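Local coordinates for protein gamma-resorcylate decarboxylase (Polaromonas, PDB 4QRO) that probably catalyses the manganese-dependent, non-oxidative decarboxylation of gamma-resorcylate (2,6-dihydroxybenzoate) to resorcinol within an amidohydrolase-type barrel, at residues I277-I282 / K311-G316; T153-D158 / Y209-I214; G97-P102 / R111-C116; A63-A68 / L126-S131. One frame throughout, in Å; residues are numbered along the deposited sequence. Where two conformers were deposited one is given.

How the contacts relate
The four contacts tie helices and loops to a (beta/alpha)8 barrel whose manganese is held by Glu8, His10, His164 and Asp287. Contact 4 is the one near the catalytic centre: the side chain of Asn128 lies about 6 Å from the bound 2-nitroresorcinol and about 7 Å from the metal. Contact 3 is its neighbour, centres 13 Å apart, and Ala99 O probably accepts a hydrogen bond from Leu126 N at 2.9 Å. Contact 2 adjoins contact 3 (centres 14 Å apart), Leu157 CD1 packing 3.7 Å from Leu113 CG. Contact 1 stands apart, about 6 Å from contact 2 at nearest atoms and across the chain's centre from contact 4.

Contact 1: I277-I282 / K311-G316; sequences IGADRI and KKIGWG
The carboxylate of Asp280 is the flat group that reaches across, placing OD1 2.7 Å from Lys312 NZ in a salt bridge whose exact geometry is doubtful, because OD1 also sits too close to the carbon next to that nitrogen. The other flat group, the indole of Trp315, takes no part in the contact; one of its faces carries Lys311 O, 3.5 Å above the plane and nearer the ring's margin than its centre. That same oxygen accepts from both Trp315 N and Gly316 N, which marks a wider pi-type turn in the helix. A bend at chi3 (73°) brings Lys312 NZ to the side of Asp280, though the fine geometry there is uncertain; Asp309 is a second anionic partner for that nitrogen.

Beside the charged pair the packing is apolar. Ile313 and Ile282 lie side by side and point the same way, with their CG2 atoms 4.0 Å apart, while Ile313 CD1 ends 4.1 Å from Ala279 CB. The helix backbone joins in as well, Ile313 CA giving a CA-H...O contact of 3.5 Å to Ile282 O. Asn317, one turn further on, donates from ND2 to Ala279 O and Ile282 O. Helix 307-321, which follows the last strand of the barrel, thereby packs over the turn between helix 267-276 and strand 282-283, the end of the last beta-alpha-beta crossover of this amidohydrolase barrel.

Contact 2: T153-D158 / Y209-I214; sequences TVQALD and YPALKI
Gln155, on helix 148-157, reaches into the type I beta turn Tyr209-Leu212, where its OE1 accepts from Ala211 N at 3.0 Å. The N-H comes in the carbonyl plane, on a lone pair, and the bond is fairly straight (156°). An extended side chain, with CG opposite the backbone nitrogen (chi1 -172°), carries the amide that far; Gln155 NE2 arrives at the edge of the Tyr209 ring, 3.8 Å from CD1, the amide and ring planes nearly perpendicular. Leu212 CD2 packs on the root of the same side chain, 3.7 Å from Gln155 CB, and on Val154 CG1 at 3.8 Å. With an alanine at Gln155, the N-H of Ala211 would probably be left without its acceptor and a gap would open beside the Tyr209 ring.

Further out, Asn256 donates from ND2 to Pro210 O and Leu212 O, which also ties the turn down just before the chain enters barrel strand 214-216. Past the helix end, Asp158 OD2 is engaged by Lys323, and its OD1 makes a long salt bridge to Lys213 NZ. One water donates to both Asp158 OD1, at 2.9 Å, and Ala211 O, at 2.8 Å.

Contact 3: G97-P102 / R111-C116; sequences GFAALP and RELERC
The backbone of 97-102 runs extended past helix 106-118, coming nearest where the CA atoms of Ala99 and Cys116 are 6.2 Å apart. Ala99 points its methyl at the helix, and CB rests 3.7 Å from Cys116 SG and 4.0 Å from Leu113 CD1, caught between residues one helical turn apart. Leu101 reaches in farther along: its CD2 sits over the helix backbone, 3.6 Å from Leu113 N and 3.8 Å from Leu113 CB. Leu113 itself swings CG away from its backbone nitrogen (chi1 -176°), which carries its CD1 back to Ala99. Pro102 touches only lightly, through CD against Glu112 CB.

Strand 95-97, this connecting loop and helix 106-118 form one beta-alpha unit of the barrel, and strand 125-128 completes the crossover; Ala125 there meets both Leu101 and Leu113. Helix 148-157 packs against the same side chains, Phe150 on Leu101 and Val154 on Leu113.

Glu112 contributes in two ways. Its methylene CG packs 4.0 Å from Leu101 CD2, and a bend at chi2 (66°) then turns the carboxylate aside to Arg115, which grips it side-on. Arg115 NE donates to Glu112 OE1 at 3.0 Å, 26° out of the carboxylate plane, and Arg115 NH2 to the syn lone pair of Glu112 OE2 at 2.8 Å, a two-pronged salt bridge. Arg115 NH1 pairs with Asp82, while Asn81 ND2 donates to both Glu112 OE2 and Ala100 O.

Contact 4: A63-A68 / L126-S131; sequences AVQAIA and LVNGFS
Asn128 N donates to Gln65 OE1 at 2.8 Å, a nearly straight bond (165° at the hydrogen). The donor stands above the carbonyl plane of the glutamine, 57° out of it, and so misses the lone pairs. The glutamine gets there by folding: its chain bends at chi2 (67°), so that CB and CG pass close to the carbonyl oxygens of Asn128, Gly129 and Phe130 before the amide turns back to the strand. Val127 CG1 lies against this amide, 3.6 Å from Gln65 CD. The other end of the group is held by water. Gln65 NE2 donates to water 3 at 2.9 Å, which also bonds Ser131 OG. Gln65 NE2 donates as well to water 4 at 3.2 Å, and that water donates in turn to Leu126 O. Replacing Gln65 by a leucine would probably strand the Asn128 N-H without its acceptor and deprive both waters of a donor in this buried place. On the backbone, Ser131 CA makes a CA-H...O contact of 3.5 Å to Gln65 O, and Ser131 OG has Tyr142 OH as its further partner.

An inverse gamma turn is centred on Asn128 as the chain leaves the barrel strand, on the side where the active site lies. Alongside runs strand 161-164, whose metal ligand His164 is backbone hydrogen-bonded to Val127. The short 3-10 segment 64-66 follows strand 52-59 and precedes helix 70-90 in the chain, with Val64 packed on Ala73 of that helix.

Contact 1: I277-I282 / K311-G316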
loop_
_atom_site.group_PDB
_atom_site.type_symbol
_atom_site.label_atom_id
_atom_site.label_comp_id
_atom_site.label_asym_id
_atom_site.label_seq_id
_atom_site.Cartn_x
_atom_site.Cartn_y
_atom_site.Cartn_z
ATOM N N ILE A 277 3.675 4.299 14.880
ATOM C CA ILE A 277 4.583 3.326 15.491
ATOM C C ILE A 277 5.559 3.960 16.493
ATOM O O ILE A 277 6.146 3.247 17.319
ATOM C CB ILE A 277 5.305 2.493 14.402
ATOM C CG1 ILE A 277 5.846 1.172 14.984
ATOM C CG2 ILE A 277 6.445 3.274 13.752
ATOM C CD1 ILE A 277 6.511 0.250 13.971
ATOM N N GLY A 278 5.776 5.278 16.381
ATOM C CA GLY A 278 6.616 6.036 17.306
ATOM C C GLY A 278 8.057 6.174 16.822
ATOM O O GLY A 278 8.586 5.279 16.139
ATOM N N ALA A 279 8.678 7.289 17.191
ATOM C CA ALA A 279 10.011 7.646 16.716
ATOM C C ALA A 279 11.087 6.704 17.211
ATOM O O ALA A 279 12.169 6.637 16.613
ATOM C CB ALA A 279 10.370 9.075 17.101
ATOM N N ASP A 280 10.825 5.983 18.288
ATOM C CA ASP A 280 11.786 4.975 18.805
ATOM C C ASP A 280 12.004 3.813 17.850
ATOM O O ASP A 280 12.986 3.095 17.995
ATOM C CB ASP A 280 11.296 4.359 20.134
ATOM C CG ASP A 280 11.377 5.326 21.310
ATOM O OD1 ASP A 280 12.033 6.356 21.195
ATOM O OD2 ASP A 280 10.769 5.047 22.359
ATOM N N ARG A 281 11.090 3.616 16.897
ATOM C CA ARG A 281 11.156 2.494 15.938
ATOM C C ARG A 281 11.390 2.944 14.503
ATOM O O ARG A 281 11.181 2.174 13.562
ATOM C CB ARG A 281 9.891 1.635 16.030
ATOM C CG ARG A 281 9.797 0.930 17.368
ATOM C CD ARG A 281 8.642 -0.039 17.490
ATOM N NE ARG A 281 8.797 -0.816 18.709
ATOM C CZ ARG A 281 9.291 -2.046 18.750
ATOM N NH1 ARG A 281 9.635 -2.673 17.626
ATOM N NH2 ARG A 281 9.402 -2.664 19.917
ATOM N N ILE A 282 11.864 4.177 14.341
ATOM C CA ILE A 282 12.180 4.744 13.044
ATOM C C ILE A 282 13.690 5.016 12.951
ATOM O O ILE A 282 14.277 5.580 13.860
ATOM C CB ILE A 282 11.334 6.005 12.779
ATOM C CG1 ILE A 282 9.851 5.600 12.827
ATOM C CG2 ILE A 282 11.629 6.555 11.395
ATOM C CD1 ILE A 282 8.877 6.756 12.749
ATOM N N LYS A 311 17.908 13.055 16.785
ATOM C CA LYS A 311 19.061 12.245 17.253
ATOM C C LYS A 311 18.747 10.746 17.359
ATOM O O LYS A 311 19.572 9.922 16.991
ATOM C CB LYS A 311 19.580 12.768 18.589
ATOM C CG LYS A 311 20.195 14.157 18.504
ATOM C CD LYS A 311 20.519 14.707 19.895
ATOM C CE LYS A 311 20.945 16.165 19.808
ATOM N NZ LYS A 311 21.334 16.709 21.137
ATOM N N LYS A 312 17.549 10.386 17.829
ATOM C CA LYS A 312 17.179 8.999 17.944
ATOM C C LYS A 312 17.089 8.348 16.568
ATOM O O LYS A 312 17.696 7.311 16.311
ATOM C CB LYS A 312 15.846 8.830 18.670
ATOM C CG LYS A 312 15.965 9.031 20.159
ATOM C CD LYS A 312 14.681 9.560 20.768
ATOM C CE LYS A 312 13.643 8.486 20.822
ATOM N NZ LYS A 312 12.316 9.072 21.158
ATOM N N ILE A 313 16.342 8.971 15.669
ATOM C CA ILE A 313 16.180 8.422 14.327
ATOM C C ILE A 313 17.498 8.468 13.540
ATOM O O ILE A 313 17.770 7.561 12.774
ATOM C CB ILE A 313 15.060 9.161 13.541
ATOM C CG1 ILE A 313 13.725 8.932 14.257
ATOM C CG2 ILE A 313 14.982 8.666 12.104
ATOM C CD1 ILE A 313 12.567 9.766 13.707
ATOM N N GLY A 314 18.304 9.507 13.764
ATOM C CA GLY A 314 19.565 9.708 13.068
ATOM C C GLY A 314 20.600 8.657 13.438
ATOM O O GLY A 314 21.325 8.148 12.559
ATOM N N TRP A 315 20.668 8.325 14.718
ATOM C CA TRP A 315 21.682 7.374 15.204
ATOM C C TRP A 315 21.370 6.643 16.507
ATOM O O TRP A 315 21.786 5.514 16.684
ATOM C CB TRP A 315 23.042 8.067 15.336
ATOM C CG TRP A 315 23.072 9.282 16.218
ATOM C CD1 TRP A 315 22.947 10.595 15.820
ATOM C CD2 TRP A 315 23.279 9.317 17.641
ATOM N NE1 TRP A 315 23.038 11.428 16.909
ATOM C CE2 TRP A 315 23.226 10.675 18.038
ATOM C CE3 TRP A 315 23.478 8.335 18.622
ATOM C CZ2 TRP A 315 23.387 11.077 19.380
ATOM C CZ3 TRP A 315 23.628 8.736 19.962
ATOM C CH2 TRP A 315 23.578 10.093 20.321
ATOM N N GLY A 316 20.693 7.285 17.452
ATOM C CA GLY A 316 20.421 6.622 18.734
ATOM C C GLY A 316 19.711 5.283 18.641
ATOM O O GLY A 316 20.129 4.321 19.296
#

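Contact 2: T153-D158 / Y209-I214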
loop_
_atom_site.group_PDB
_atom_site.type_symbol
_atom_site.label_atom_id
_atom_site.label_comp_id
_atom_site.label_asym_id
_atom_site.label_seq_id
_atom_site.Cartn_x
_atom_site.Cartn_y
_atom_site.Cartn_z
ATOM N N THR A 153 16.571 -19.521 15.100
ATOM C CA THR A 153 17.998 -19.191 15.029
ATOM C C THR A 153 18.209 -17.661 15.030
ATOM O O THR A 153 19.049 -17.152 15.764
ATOM C CB THR A 153 18.676 -19.874 13.805
ATOM O OG1 THR A 153 18.610 -21.298 13.963
ATOM C CG2 THR A 153 20.111 -19.483 13.679
ATOM N N VAL A 154 17.420 -16.937 14.238
ATOM C CA VAL A 154 17.482 -15.472 14.220
ATOM C C VAL A 154 17.276 -14.923 15.629
ATOM O O VAL A 154 18.074 -14.102 16.079
ATOM C CB VAL A 154 16.433 -14.821 13.252
ATOM C CG1 VAL A 154 16.472 -13.306 13.367
ATOM C CG2 VAL A 154 16.667 -15.221 11.795
ATOM N N GLN A 155 16.238 -15.392 16.332
ATOM C CA GLN A 155 15.958 -14.908 17.699
ATOM C C GLN A 155 17.069 -15.289 18.690
ATOM O O GLN A 155 17.447 -14.484 19.536
ATOM C CB GLN A 155 14.616 -15.431 18.210
ATOM C CG GLN A 155 14.180 -14.814 19.529
ATOM C CD GLN A 155 12.977 -15.511 20.142
ATOM O OE1 GLN A 155 11.908 -14.912 20.276
ATOM N NE2 GLN A 155 13.135 -16.787 20.495
ATOM N N ALA A 156 17.610 -16.500 18.562
ATOM C CA ALA A 156 18.709 -16.935 19.446
ATOM C C ALA A 156 19.966 -16.082 19.258
ATOM O O ALA A 156 20.608 -15.696 20.229
ATOM C CB ALA A 156 19.025 -18.406 19.217
ATOM N N LEU A 157 20.299 -15.767 18.005
ATOM C CA LEU A 157 21.410 -14.861 17.690
ATOM C C LEU A 157 21.104 -13.431 18.112
ATOM O O LEU A 157 22.026 -12.639 18.345
ATOM C CB LEU A 157 21.737 -14.903 16.184
ATOM C CG LEU A 157 22.291 -16.231 15.682
ATOM C CD1 LEU A 157 22.324 -16.258 14.162
ATOM C CD2 LEU A 157 23.680 -16.483 16.281
ATOM N N ASP A 158 19.809 -13.107 18.192
ATOM C CA ASP A 158 19.342 -11.775 18.572
ATOM C C ASP A 158 19.889 -10.675 17.652
ATOM O O ASP A 158 20.412 -9.648 18.110
ATOM C CB ASP A 158 19.661 -11.476 20.049
ATOM C CG ASP A 158 18.950 -10.223 20.562
ATOM O OD1 ASP A 158 17.869 -9.865 20.038
ATOM O OD2 ASP A 158 19.482 -9.583 21.489
ATOM N N TYR A 209 8.089 -16.691 18.564
ATOM C CA TYR A 209 9.399 -16.052 18.722
ATOM C C TYR A 209 9.178 -14.549 18.945
ATOM O O TYR A 209 9.423 -13.738 18.058
ATOM C CB TYR A 209 10.288 -16.312 17.496
ATOM C CG TYR A 209 10.355 -17.760 17.145
ATOM C CD1 TYR A 209 10.922 -18.696 18.034
ATOM C CD2 TYR A 209 9.847 -18.218 15.948
ATOM C CE1 TYR A 209 10.956 -20.048 17.715
ATOM C CE2 TYR A 209 9.873 -19.561 15.622
ATOM C CZ TYR A 209 10.426 -20.472 16.502
ATOM O OH TYR A 209 10.443 -21.788 16.140
ATOM N N PRO A 210 8.708 -14.172 20.138
ATOM C CA PRO A 210 8.309 -12.781 20.362
ATOM C C PRO A 210 9.424 -11.739 20.425
ATOM O O PRO A 210 9.124 -10.544 20.398
ATOM C CB PRO A 210 7.553 -12.850 21.711
ATOM C CG PRO A 210 8.093 -14.065 22.388
ATOM C CD PRO A 210 8.360 -15.041 21.283
ATOM N N ALA A 211 10.683 -12.159 20.526
ATOM C CA ALA A 211 11.830 -11.220 20.539
ATOM C C ALA A 211 12.432 -10.900 19.147
ATOM O O ALA A 211 13.397 -10.117 19.044
ATOM C CB ALA A 211 12.916 -11.725 21.495
ATOM N N LEU A 212 11.862 -11.465 18.079
ATOM C CA LEU A 212 12.333 -11.148 16.719
ATOM C C LEU A 212 12.194 -9.660 16.414
ATOM O O LEU A 212 11.233 -8.999 16.865
ATOM C CB LEU A 212 11.541 -11.910 15.654
ATOM C CG LEU A 212 11.762 -13.418 15.570
ATOM C CD1 LEU A 212 10.776 -14.014 14.581
ATOM C CD2 LEU A 212 13.212 -13.734 15.209
ATOM N N LYS A 213 13.143 -9.164 15.621
ATOM C CA LYS A 213 13.144 -7.794 15.141
ATOM C C LYS A 213 13.207 -7.768 13.620
ATOM O O LYS A 213 14.176 -8.248 13.033
ATOM C CB LYS A 213 14.351 -7.099 15.749
ATOM C CG LYS A 213 14.295 -7.121 17.283
ATOM C CD LYS A 213 15.441 -6.349 17.912
ATOM C CE LYS A 213 15.663 -6.753 19.365
ATOM N NZ LYS A 213 16.997 -6.317 19.865
ATOM N N ILE A 214 12.159 -7.225 12.988
ATOM C CA ILE A 214 12.095 -7.130 11.538
ATOM C C ILE A 214 12.175 -5.648 11.154
ATOM O O ILE A 214 11.519 -4.793 11.768
ATOM C CB ILE A 214 10.783 -7.743 10.987
ATOM C CG1 ILE A 214 10.496 -9.110 11.628
ATOM C CG2 ILE A 214 10.795 -7.790 9.456
ATOM C CD1 ILE A 214 11.501 -10.202 11.342
HETATM O O HOH W 1 15.950 -11.133 18.309
HETATM O O HOH W 2 18.585 -7.254 17.832
#

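Contact 3: G97-P102 / R111-C116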
loop_
_atom_site.group_PDB
_atom_site.type_symbol
_atom_site.label_atom_id
_atom_site.label_comp_id
_atom_site.label_asym_id
_atom_site.label_seq_id
_atom_site.Cartn_x
_atom_site.Cartn_y
_atom_site.Cartn_z
ATOM N N GLY A 97 28.343 -4.999 8.313
ATOM C CA GLY A 97 27.643 -5.762 7.268
ATOM C C GLY A 97 26.333 -6.429 7.716
ATOM O O GLY A 97 26.194 -6.833 8.856
ATOM N N PHE A 98 25.373 -6.501 6.791
ATOM C CA PHE A 98 24.241 -7.433 6.838
ATOM C C PHE A 98 24.555 -8.667 5.948
ATOM O O PHE A 98 25.112 -8.543 4.846
ATOM C CB PHE A 98 22.950 -6.823 6.275
ATOM C CG PHE A 98 22.246 -5.829 7.188
ATOM C CD1 PHE A 98 22.086 -6.064 8.542
ATOM C CD2 PHE A 98 21.675 -4.683 6.648
ATOM C CE1 PHE A 98 21.419 -5.153 9.348
ATOM C CE2 PHE A 98 21.002 -3.770 7.443
ATOM C CZ PHE A 98 20.876 -4.008 8.799
ATOM N N ALA A 99 24.149 -9.832 6.426
ATOM C CA ALA A 99 24.261 -11.083 5.709
ATOM C C ALA A 99 23.319 -11.173 4.528
ATOM O O ALA A 99 22.118 -10.874 4.659
ATOM C CB ALA A 99 23.948 -12.232 6.667
ATOM N N ALA A 100 23.861 -11.635 3.403
ATOM C CA ALA A 100 23.086 -12.254 2.341
ATOM C C ALA A 100 22.834 -13.731 2.686
ATOM O O ALA A 100 23.747 -14.461 3.134
ATOM C CB ALA A 100 23.835 -12.113 1.011
ATOM N N LEU A 101 21.598 -14.185 2.507
ATOM C CA LEU A 101 21.220 -15.541 2.914
ATOM C C LEU A 101 20.505 -16.356 1.831
ATOM O O LEU A 101 19.642 -15.838 1.102
ATOM C CB LEU A 101 20.330 -15.524 4.151
ATOM C CG LEU A 101 20.864 -14.877 5.409
ATOM C CD1 LEU A 101 19.722 -14.805 6.415
ATOM C CD2 LEU A 101 22.071 -15.646 5.965
ATOM N N PRO A 102 20.855 -17.649 1.726
ATOM C CA PRO A 102 20.213 -18.506 0.758
ATOM C C PRO A 102 18.937 -19.057 1.353
ATOM O O PRO A 102 18.909 -20.191 1.817
ATOM C CB PRO A 102 21.263 -19.612 0.535
ATOM C CG PRO A 102 21.936 -19.741 1.862
ATOM C CD PRO A 102 21.992 -18.333 2.393
ATOM N N ARG A 111 22.555 -21.674 8.897
ATOM C CA ARG A 111 24.014 -21.909 9.062
ATOM C C ARG A 111 24.834 -20.701 8.605
ATOM O O ARG A 111 25.825 -20.311 9.256
ATOM C CB ARG A 111 24.490 -23.149 8.280
ATOM C CG ARG A 111 24.143 -24.503 8.877
ATOM C CD ARG A 111 24.885 -25.594 8.110
ATOM N NE ARG A 111 24.086 -26.800 7.890
ATOM C CZ ARG A 111 23.914 -27.779 8.776
ATOM N NH1 ARG A 111 23.170 -28.833 8.456
ATOM N NH2 ARG A 111 24.473 -27.717 9.981
ATOM N N GLU A 112 24.453 -20.114 7.470
ATOM C CA GLU A 112 25.182 -18.954 6.971
ATOM C C GLU A 112 24.996 -17.733 7.874
ATOM O O GLU A 112 25.925 -16.956 8.039
ATOM C CB GLU A 112 24.819 -18.622 5.519
ATOM C CG GLU A 112 25.563 -17.418 4.942
ATOM C CD GLU A 112 27.076 -17.631 4.795
ATOM O OE1 GLU A 112 27.603 -18.652 5.280
ATOM O OE2 GLU A 112 27.763 -16.771 4.194
ATOM N N LEU A 113 23.805 -17.554 8.445
ATOM C CA LEU A 113 23.592 -16.458 9.366
ATOM C C LEU A 113 24.443 -16.642 10.623
ATOM O O LEU A 113 25.040 -15.690 11.115
ATOM C CB LEU A 113 22.120 -16.299 9.738
ATOM C CG LEU A 113 21.865 -15.063 10.637
ATOM C CD1 LEU A 113 22.212 -13.752 9.935
ATOM C CD2 LEU A 113 20.425 -15.062 11.104
ATOM N N GLU A 114 24.504 -17.865 11.139
ATOM C CA GLU A 114 25.390 -18.145 12.272
ATOM C C GLU A 114 26.841 -17.792 11.934
ATOM O O GLU A 114 27.471 -17.090 12.706
ATOM C CB GLU A 114 25.269 -19.597 12.732
ATOM C CG GLU A 114 23.950 -19.897 13.435
ATOM C CD GLU A 114 23.939 -21.264 14.083
ATOM O OE1 GLU A 114 23.662 -22.252 13.367
ATOM O OE2 GLU A 114 24.203 -21.340 15.304
ATOM N N ARG A 115 27.320 -18.208 10.765
ATOM C CA ARG A 115 28.695 -17.914 10.321
ATOM C C ARG A 115 28.928 -16.412 10.175
ATOM O O ARG A 115 29.940 -15.892 10.647
ATOM C CB ARG A 115 29.040 -18.629 9.010
ATOM C CG ARG A 115 30.525 -18.566 8.648
ATOM C CD ARG A 115 30.847 -19.259 7.323
ATOM N NE ARG A 115 30.410 -18.448 6.188
ATOM C CZ ARG A 115 31.141 -17.547 5.525
ATOM N NH1 ARG A 115 32.417 -17.319 5.826
ATOM N NH2 ARG A 115 30.581 -16.860 4.528
ATOM N N CYS A 116 27.987 -15.710 9.540
ATOM C CA CYS A 116 28.115 -14.265 9.384
ATOM C C CYS A 116 28.176 -13.506 10.713
ATOM O O CYS A 116 28.971 -12.577 10.841
ATOM C CB CYS A 116 26.980 -13.723 8.510
ATOM S SG CYS A 116 27.185 -14.086 6.755
#

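Contact 4: A63-A68 / L126-S131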
loop_
_atom_site.group_PDB
_atom_site.type_symbol
_atom_site.label_atom_id
_atom_site.label_comp_id
_atom_site.label_asym_id
_atom_site.label_seq_id
_atom_site.Cartn_x
_atom_site.Cartn_y
_atom_site.Cartn_z
ATOM N N ALA A 63 19.428 -10.437 -6.196
ATOM C CA ALA A 63 20.662 -11.199 -5.896
ATOM C C ALA A 63 20.371 -12.649 -5.484
ATOM O O ALA A 63 19.850 -13.432 -6.294
ATOM C CB ALA A 63 21.508 -10.463 -4.857
ATOM N N VAL A 64 20.630 -13.011 -4.233
ATOM C CA VAL A 64 20.559 -14.416 -3.820
ATOM C C VAL A 64 19.140 -14.966 -3.899
ATOM O O VAL A 64 18.951 -16.149 -4.169
ATOM C CB VAL A 64 21.186 -14.629 -2.423
ATOM C CG1 VAL A 64 21.028 -16.062 -1.946
ATOM C CG2 VAL A 64 22.665 -14.247 -2.463
ATOM N N GLN A 65 18.145 -14.102 -3.733
ATOM C CA GLN A 65 16.750 -14.530 -3.758
ATOM C C GLN A 65 16.232 -14.982 -5.126
ATOM O O GLN A 65 15.117 -15.563 -5.222
ATOM C CB GLN A 65 15.860 -13.421 -3.220
ATOM C CG GLN A 65 15.859 -13.349 -1.700
ATOM C CD GLN A 65 17.180 -12.942 -1.096
ATOM O OE1 GLN A 65 17.571 -11.804 -1.213
ATOM N NE2 GLN A 65 17.870 -13.881 -0.415
ATOM N N ALA A 66 17.006 -14.678 -6.174
ATOM C CA ALA A 66 16.649 -15.045 -7.535
ATOM C C ALA A 66 17.508 -16.237 -8.032
ATOM O O ALA A 66 17.401 -16.634 -9.166
ATOM C CB ALA A 66 16.803 -13.843 -8.468
ATOM N N ILE A 67 18.339 -16.817 -7.182
ATOM C CA ILE A 67 19.157 -17.950 -7.603
ATOM C C ILE A 67 18.428 -19.261 -7.253
ATOM O O ILE A 67 18.393 -19.702 -6.101
ATOM C CB ILE A 67 20.549 -17.864 -6.989
ATOM C CG1 ILE A 67 21.250 -16.561 -7.454
ATOM C CG2 ILE A 67 21.351 -19.128 -7.343
ATOM C CD1 ILE A 67 22.543 -16.305 -6.704
ATOM N N ALA A 68 17.859 -19.884 -8.271
ATOM C CA ALA A 68 16.871 -20.943 -8.070
ATOM C C ALA A 68 17.487 -22.277 -7.689
ATOM O O ALA A 68 16.817 -23.134 -7.123
ATOM C CB ALA A 68 16.017 -21.080 -9.292
ATOM N N LEU A 126 19.939 -9.136 5.522
ATOM C CA LEU A 126 19.035 -8.451 4.605
ATOM C C LEU A 126 18.654 -9.411 3.499
ATOM O O LEU A 126 19.506 -10.059 2.894
ATOM C CB LEU A 126 19.644 -7.161 4.048
ATOM C CG LEU A 126 18.685 -6.331 3.150
ATOM C CD1 LEU A 126 18.839 -4.823 3.375
ATOM C CD2 LEU A 126 18.853 -6.671 1.679
ATOM N N VAL A 127 17.354 -9.507 3.251
ATOM C CA VAL A 127 16.805 -10.447 2.290
ATOM C C VAL A 127 15.753 -9.761 1.418
ATOM O O VAL A 127 14.890 -9.052 1.922
ATOM C CB VAL A 127 16.192 -11.668 3.006
ATOM C CG1 VAL A 127 15.405 -12.556 2.043
ATOM C CG2 VAL A 127 17.278 -12.454 3.740
ATOM N N ASN A 128 15.820 -10.022 0.114
ATOM C CA ASN A 128 15.003 -9.332 -0.850
ATOM C C ASN A 128 13.721 -10.074 -1.118
ATOM O O ASN A 128 13.509 -10.664 -2.198
ATOM C CB ASN A 128 15.797 -9.085 -2.120
ATOM C CG ASN A 128 17.101 -8.352 -1.853
ATOM O OD1 ASN A 128 17.108 -7.221 -1.343
ATOM N ND2 ASN A 128 18.225 -9.003 -2.189
ATOM N N GLY A 129 12.843 -10.029 -0.127
ATOM C CA GLY A 129 11.536 -10.632 -0.280
ATOM C C GLY A 129 11.609 -12.132 -0.508
ATOM O O GLY A 129 12.552 -12.804 -0.062
ATOM N N PHE A 130 10.615 -12.661 -1.221
ATOM C CA PHE A 130 10.512 -14.100 -1.440
ATOM C C PHE A 130 11.683 -14.682 -2.209
ATOM O O PHE A 130 12.381 -13.985 -2.970
ATOM C CB PHE A 130 9.218 -14.438 -2.198
ATOM C CG PHE A 130 9.153 -13.855 -3.585
ATOM C CD1 PHE A 130 9.723 -14.518 -4.664
ATOM C CD2 PHE A 130 8.490 -12.656 -3.821
ATOM C CE1 PHE A 130 9.675 -13.977 -5.939
ATOM C CE2 PHE A 130 8.435 -12.114 -5.092
ATOM C CZ PHE A 130 9.027 -12.768 -6.156
ATOM N N SER A 131 11.857 -15.993 -2.058
ATOM C CA SER A 131 12.875 -16.721 -2.807
ATOM C C SER A 131 12.286 -17.588 -3.922
ATOM O O SER A 131 11.158 -18.112 -3.830
ATOM C CB SER A 131 13.683 -17.606 -1.861
ATOM O OG SER A 131 14.412 -16.822 -0.970
HETATM O O HOH W 3 17.132 -16.636 -0.962
HETATM O O HOH W 4 20.023 -12.159 1.266
#